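Local coordinates for D-aminopeptidase (Burkholderia sp. LK4, PDB 5TZB), which is a beta-aminopeptidase of peptidase family S58, an Ntn hydrolase that probably removes N-terminal beta-amino acids, and perhaps D-residues, from short peptides, at residues Y149-W157 and V359-E367. Sequence-based numbering, arbitrary orientation.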
ATOM      1  N   TYR C 149      14.861  16.288  11.117  1.00 19.28           N
ATOM      2  CA  TYR C 149      15.853  17.243  10.609  1.00 20.59           C
ATOM      3  C   TYR C 149      16.197  18.371  11.603  1.00 22.24           C
ATOM      4  O   TYR C 149      15.371  19.249  11.858  1.00 22.68           O
ATOM      5  CB  TYR C 149      15.324  17.815   9.287  1.00 21.10           C
ATOM      6  CG  TYR C 149      16.137  18.923   8.669  1.00 23.84           C
ATOM      7  CD1 TYR C 149      17.260  18.652   7.899  1.00 24.32           C
ATOM      8  CD2 TYR C 149      15.754  20.255   8.829  1.00 25.79           C
ATOM      9  CE1 TYR C 149      18.007  19.691   7.321  1.00 25.94           C
ATOM     10  CE2 TYR C 149      16.485  21.292   8.258  1.00 26.97           C
ATOM     11  CZ  TYR C 149      17.608  21.004   7.502  1.00 27.75           C
ATOM     12  OH  TYR C 149      18.328  22.044   6.944  1.00 29.78           O
ATOM     13  N   ASP C 150      17.417  18.354  12.145  1.00 22.40           N
ATOM     14  CA  ASP C 150      17.859  19.385  13.087  1.00 23.91           C
ATOM     15  C   ASP C 150      18.770  20.429  12.432  1.00 25.72           C
ATOM     16  O   ASP C 150      19.667  20.956  13.070  1.00 26.19           O
ATOM     17  CB  ASP C 150      18.590  18.765  14.297  1.00 23.10           C
ATOM     18  CG  ASP C 150      19.737  17.817  13.903  1.00 21.95           C
ATOM     19  OD1 ASP C 150      20.254  17.891  12.773  1.00 22.81           O
ATOM     20  OD2 ASP C 150      20.151  17.004  14.754  1.00 19.96           O
ATOM     21  N   GLY C 151      18.527  20.716  11.156  1.00 26.63           N
ATOM     22  CA  GLY C 151      19.378  21.602  10.374  1.00 27.84           C
ATOM     23  C   GLY C 151      19.515  23.033  10.862  1.00 28.97           C
ATOM     24  O   GLY C 151      20.483  23.711  10.530  1.00 30.18           O
ATOM     25  N   LEU C 152      18.562  23.498  11.662  1.00 29.10           N
ATOM     26  CA  LEU C 152      18.600  24.872  12.155  1.00 30.30           C
ATOM     27  C   LEU C 152      19.587  25.053  13.309  1.00 30.84           C
ATOM     28  O   LEU C 152      20.442  25.947  13.273  1.00 32.53           O
ATOM     29  CB  LEU C 152      17.202  25.321  12.585  1.00 31.73           C
ATOM     30  CG  LEU C 152      17.034  26.835  12.759  1.00 34.61           C
ATOM     31  CD1 LEU C 152      17.235  27.588  11.441  1.00 34.28           C
ATOM     32  CD2 LEU C 152      15.662  27.132  13.338  1.00 35.61           C
ATOM     33  N   LEU C 153      19.473  24.199  14.322  1.00 29.45           N
ATOM     34  CA  LEU C 153      20.305  24.285  15.516  1.00 29.62           C
ATOM     35  C   LEU C 153      21.574  23.456  15.423  1.00 28.97           C
ATOM     36  O   LEU C 153      22.525  23.706  16.153  1.00 29.08           O
ATOM     37  CB  LEU C 153      19.502  23.864  16.758  1.00 29.46           C
ATOM     38  CG  LEU C 153      18.296  24.731  17.123  1.00 28.62           C
ATOM     39  CD1 LEU C 153      17.504  24.123  18.275  1.00 27.71           C
ATOM     40  CD2 LEU C 153      18.796  26.131  17.500  1.00 30.20           C
ATOM     41  N   ASN C 154      21.582  22.473  14.525  1.00 28.46           N
ATOM     42  CA  ASN C 154      22.706  21.546  14.390  1.00 28.20           C
ATOM     43  C   ASN C 154      23.406  21.700  13.046  1.00 27.95           C
ATOM     44  O   ASN C 154      22.764  22.007  12.037  1.00 27.98           O
ATOM     45  CB  ASN C 154      22.224  20.096  14.539  1.00 27.12           C
ATOM     46  CG  ASN C 154      23.348  19.081  14.398  1.00 27.41           C
ATOM     47  OD1 ASN C 154      24.358  19.155  15.102  1.00 28.27           O
ATOM     48  ND2 ASN C 154      23.192  18.149  13.460  1.00 26.52           N
ATOM     49  N   ASP C 155      24.714  21.466  13.036  1.00 28.19           N
ATOM     50  CA  ASP C 155      25.495  21.425  11.806  1.00 28.99           C
ATOM     51  C   ASP C 155      25.226  20.092  11.104  1.00 27.93           C
ATOM     52  O   ASP C 155      26.033  19.164  11.161  1.00 27.92           O
ATOM     53  CB  ASP C 155      26.985  21.605  12.126  1.00 30.31           C
ATOM     54  CG  ASP C 155      27.873  21.531  10.893  1.00 31.16           C
ATOM     55  OD1 ASP C 155      27.393  21.827   9.777  1.00 30.13           O
ATOM     56  OD2 ASP C 155      29.062  21.187  11.050  1.00 32.33           O
ATOM     57  N   ILE C 156      24.085  20.005  10.433  1.00 27.91           N
ATOM     58  CA  ILE C 156      23.612  18.716   9.951  1.00 27.82           C
ATOM     59  C   ILE C 156      24.436  18.217   8.762  1.00 27.95           C
ATOM     60  O   ILE C 156      24.496  17.009   8.511  1.00 27.08           O
ATOM     61  CB  ILE C 156      22.109  18.764   9.573  1.00 25.12           C
ATOM     62  CG1 ILE C 156      21.530  17.344   9.527  1.00 22.66           C
ATOM     63  CG2 ILE C 156      21.880  19.534   8.255  1.00 25.32           C
ATOM     64  CD1 ILE C 156      20.020  17.269   9.309  1.00 20.79           C
ATOM     65  N   TRP C 157      25.076  19.138   8.042  1.00 27.83           N
ATOM     66  CA  TRP C 157      25.946  18.763   6.930  1.00 26.81           C
ATOM     67  C   TRP C 157      27.288  18.255   7.436  1.00 27.35           C
ATOM     68  O   TRP C 157      28.029  17.601   6.707  1.00 26.98           O
ATOM     69  CB  TRP C 157      26.143  19.945   5.981  1.00 26.42           C
ATOM     70  CG  TRP C 157      24.954  20.200   5.111  1.00 26.15           C
ATOM     71  CD1 TRP C 157      24.037  21.209   5.246  1.00 26.49           C
ATOM     72  CD2 TRP C 157      24.545  19.435   3.964  1.00 25.31           C
ATOM     73  NE1 TRP C 157      23.079  21.113   4.257  1.00 25.93           N
ATOM     74  CE2 TRP C 157      23.364  20.033   3.463  1.00 24.74           C
ATOM     75  CE3 TRP C 157      25.057  18.304   3.319  1.00 24.87           C
ATOM     76  CZ2 TRP C 157      22.699  19.544   2.338  1.00 23.32           C
ATOM     77  CZ3 TRP C 157      24.394  17.815   2.213  1.00 24.16           C
ATOM     78  CH2 TRP C 157      23.223  18.436   1.729  1.00 23.20           C
ATOM     79  N   VAL C 359      17.226  27.005  23.700  1.00 31.46           N
ATOM     80  CA  VAL C 359      18.432  26.673  22.959  1.00 31.67           C
ATOM     81  C   VAL C 359      18.763  27.789  21.975  1.00 32.25           C
ATOM     82  O   VAL C 359      17.896  28.239  21.215  1.00 32.27           O
ATOM     83  CB  VAL C 359      18.299  25.349  22.188  1.00 31.18           C
ATOM     84  CG1 VAL C 359      19.453  25.189  21.235  1.00 31.31           C
ATOM     85  CG2 VAL C 359      18.213  24.163  23.130  1.00 31.04           C
ATOM     86  N   GLU C 360      20.017  28.239  22.027  1.00 32.70           N
ATOM     87  CA  GLU C 360      20.581  29.190  21.070  1.00 33.43           C
ATOM     88  C   GLU C 360      21.755  28.525  20.354  1.00 33.95           C
ATOM     89  O   GLU C 360      22.704  28.075  20.993  1.00 34.71           O
ATOM     90  CB  GLU C 360      21.040  30.473  21.780  1.00 33.89           C
ATOM     91  N   SER C 361      21.709  28.463  19.031  1.00 34.25           N
ATOM     92  CA  SER C 361      22.755  27.749  18.310  1.00 33.80           C
ATOM     93  C   SER C 361      22.776  28.148  16.842  1.00 32.76           C
ATOM     94  O   SER C 361      21.727  28.235  16.201  1.00 31.25           O
ATOM     95  CB  SER C 361      22.553  26.236  18.455  1.00 33.07           C
ATOM     96  OG  SER C 361      23.624  25.514  17.888  1.00 33.19           O
ATOM     97  N   ARG C 362      23.977  28.397  16.322  1.00 33.88           N
ATOM     98  CA  ARG C 362      24.172  28.736  14.909  1.00 34.39           C
ATOM     99  C   ARG C 362      23.302  29.928  14.511  1.00 35.42           C
ATOM    100  O   ARG C 362      22.772  29.984  13.401  1.00 35.58           O
ATOM    101  CB  ARG C 362      23.873  27.514  14.014  1.00 32.45           C
ATOM    102  CG  ARG C 362      24.682  26.285  14.395  1.00 31.90           C
ATOM    103  CD  ARG C 362      24.432  25.076  13.498  1.00 31.77           C
ATOM    104  NE  ARG C 362      24.894  25.255  12.126  1.00 31.56           N
ATOM    105  CZ  ARG C 362      24.093  25.450  11.084  1.00 29.48           C
ATOM    106  NH1 ARG C 362      22.778  25.500  11.252  1.00 27.78           N
ATOM    107  NH2 ARG C 362      24.614  25.600   9.872  1.00 29.13           N
ATOM    108  N   GLY C 363      23.132  30.869  15.436  1.00 36.81           N
ATOM    109  CA  GLY C 363      22.403  32.088  15.139  1.00 37.23           C
ATOM    110  C   GLY C 363      20.897  31.970  15.249  1.00 37.02           C
ATOM    111  O   GLY C 363      20.166  32.889  14.876  1.00 37.90           O
ATOM    112  N   ALA C 364      20.421  30.838  15.748  1.00 36.18           N
ATOM    113  CA  ALA C 364      18.989  30.634  15.903  1.00 36.09           C
ATOM    114  C   ALA C 364      18.660  30.404  17.375  1.00 36.27           C
ATOM    115  O   ALA C 364      19.443  29.799  18.115  1.00 36.80           O
ATOM    116  CB  ALA C 364      18.516  29.463  15.045  1.00 36.10           C
ATOM    117  N   ARG C 365      17.511  30.913  17.803  1.00 35.61           N
ATOM    118  CA  ARG C 365      17.077  30.741  19.181  1.00 35.29           C
ATOM    119  C   ARG C 365      15.688  30.129  19.224  1.00 33.22           C
ATOM    120  O   ARG C 365      14.778  30.564  18.510  1.00 32.61           O
ATOM    121  CB  ARG C 365      17.087  32.080  19.930  1.00 36.86           C
ATOM    122  N   VAL C 366      15.530  29.106  20.050  1.00 32.11           N
ATOM    123  CA  VAL C 366      14.216  28.535  20.253  1.00 30.56           C
ATOM    124  C   VAL C 366      13.964  28.510  21.765  1.00 30.23           C
ATOM    125  O   VAL C 366      14.879  28.271  22.563  1.00 30.02           O
ATOM    126  CB  VAL C 366      14.091  27.122  19.619  1.00 26.51           C
ATOM    127  CG1 VAL C 366      14.961  26.104  20.349  1.00 26.25           C
ATOM    128  CG2 VAL C 366      12.642  26.658  19.598  1.00 26.24           C
ATOM    129  N   GLU C 367      12.733  28.815  22.155  1.00 29.59           N
ATOM    130  CA  GLU C 367      12.358  28.806  23.563  1.00 29.82           C
ATOM    131  C   GLU C 367      11.695  27.486  23.910  1.00 29.08           C
ATOM    132  O   GLU C 367      10.983  26.907  23.085  1.00 28.00           O
ATOM    133  CB  GLU C 367      11.400  29.953  23.888  1.00 30.44           C
ATOM    134  CG  GLU C 367      12.038  31.323  23.890  1.00 32.00           C
ATOM    135  CD  GLU C 367      11.078  32.414  24.341  1.00 32.92           C
ATOM    136  OE1 GLU C 367      10.259  32.153  25.249  1.00 31.96           O
ATOM    137  OE2 GLU C 367      11.162  33.541  23.803  1.00 34.16           O
TER
HETATM  138  O   HOH W   1      20.804  28.279  11.876  1.00 38.98           O
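L153 lays its isobutyl group across the inner face of the hairpin 359-367, and this is the tightly packed part of the contact. Its CD1 sits between two methyls, 3.7 Å from V359 CG1 and 3.8 Å from V366 CG1; the L153 and V366 side chains meet at about a right angle. L153 CD2 reaches the S361-A364 pair, 3.9 Å from S361 CB and a little farther from the methyl of A364. With CG anti to the carbonyl carbon (chi1 -63°), the L153 side chain turns back over strands whose facing residues all direct their CB at the loop, and I190 adds to its packing. Beside it the OG of buried S361 donates to L153 O over 2.7 Å, in the carbonyl plane. The hairpin is a two-stranded antiparallel ribbon closed by a type I' turn from S361 to A364, with R362 and G363 at its corners; it follows the long helix 331-355 and packs on the loop that leaves strand 144-148 of the five-stranded sheet. Toward the turn the packing gives way to polar links and water. R362, bent at its third torsion, runs its CD along the backbone at L153 O and N154 C, and D155 CA and N154 O lie over one guanidinium face. R362 NH1 donates to L152 O over 3.1 Å, a bent bond (138°) that arrives above the carbonyl plane although the acceptor lies near the guanidinium plane; R362 NH2 forms a salt bridge with D60. L152, R362 and A364 are all partly exposed on this solvent side, where a bridging water donates to L152 O at 2.7 Å and also to R362 O, and L152 CG lies 3.8 Å from A364 CB.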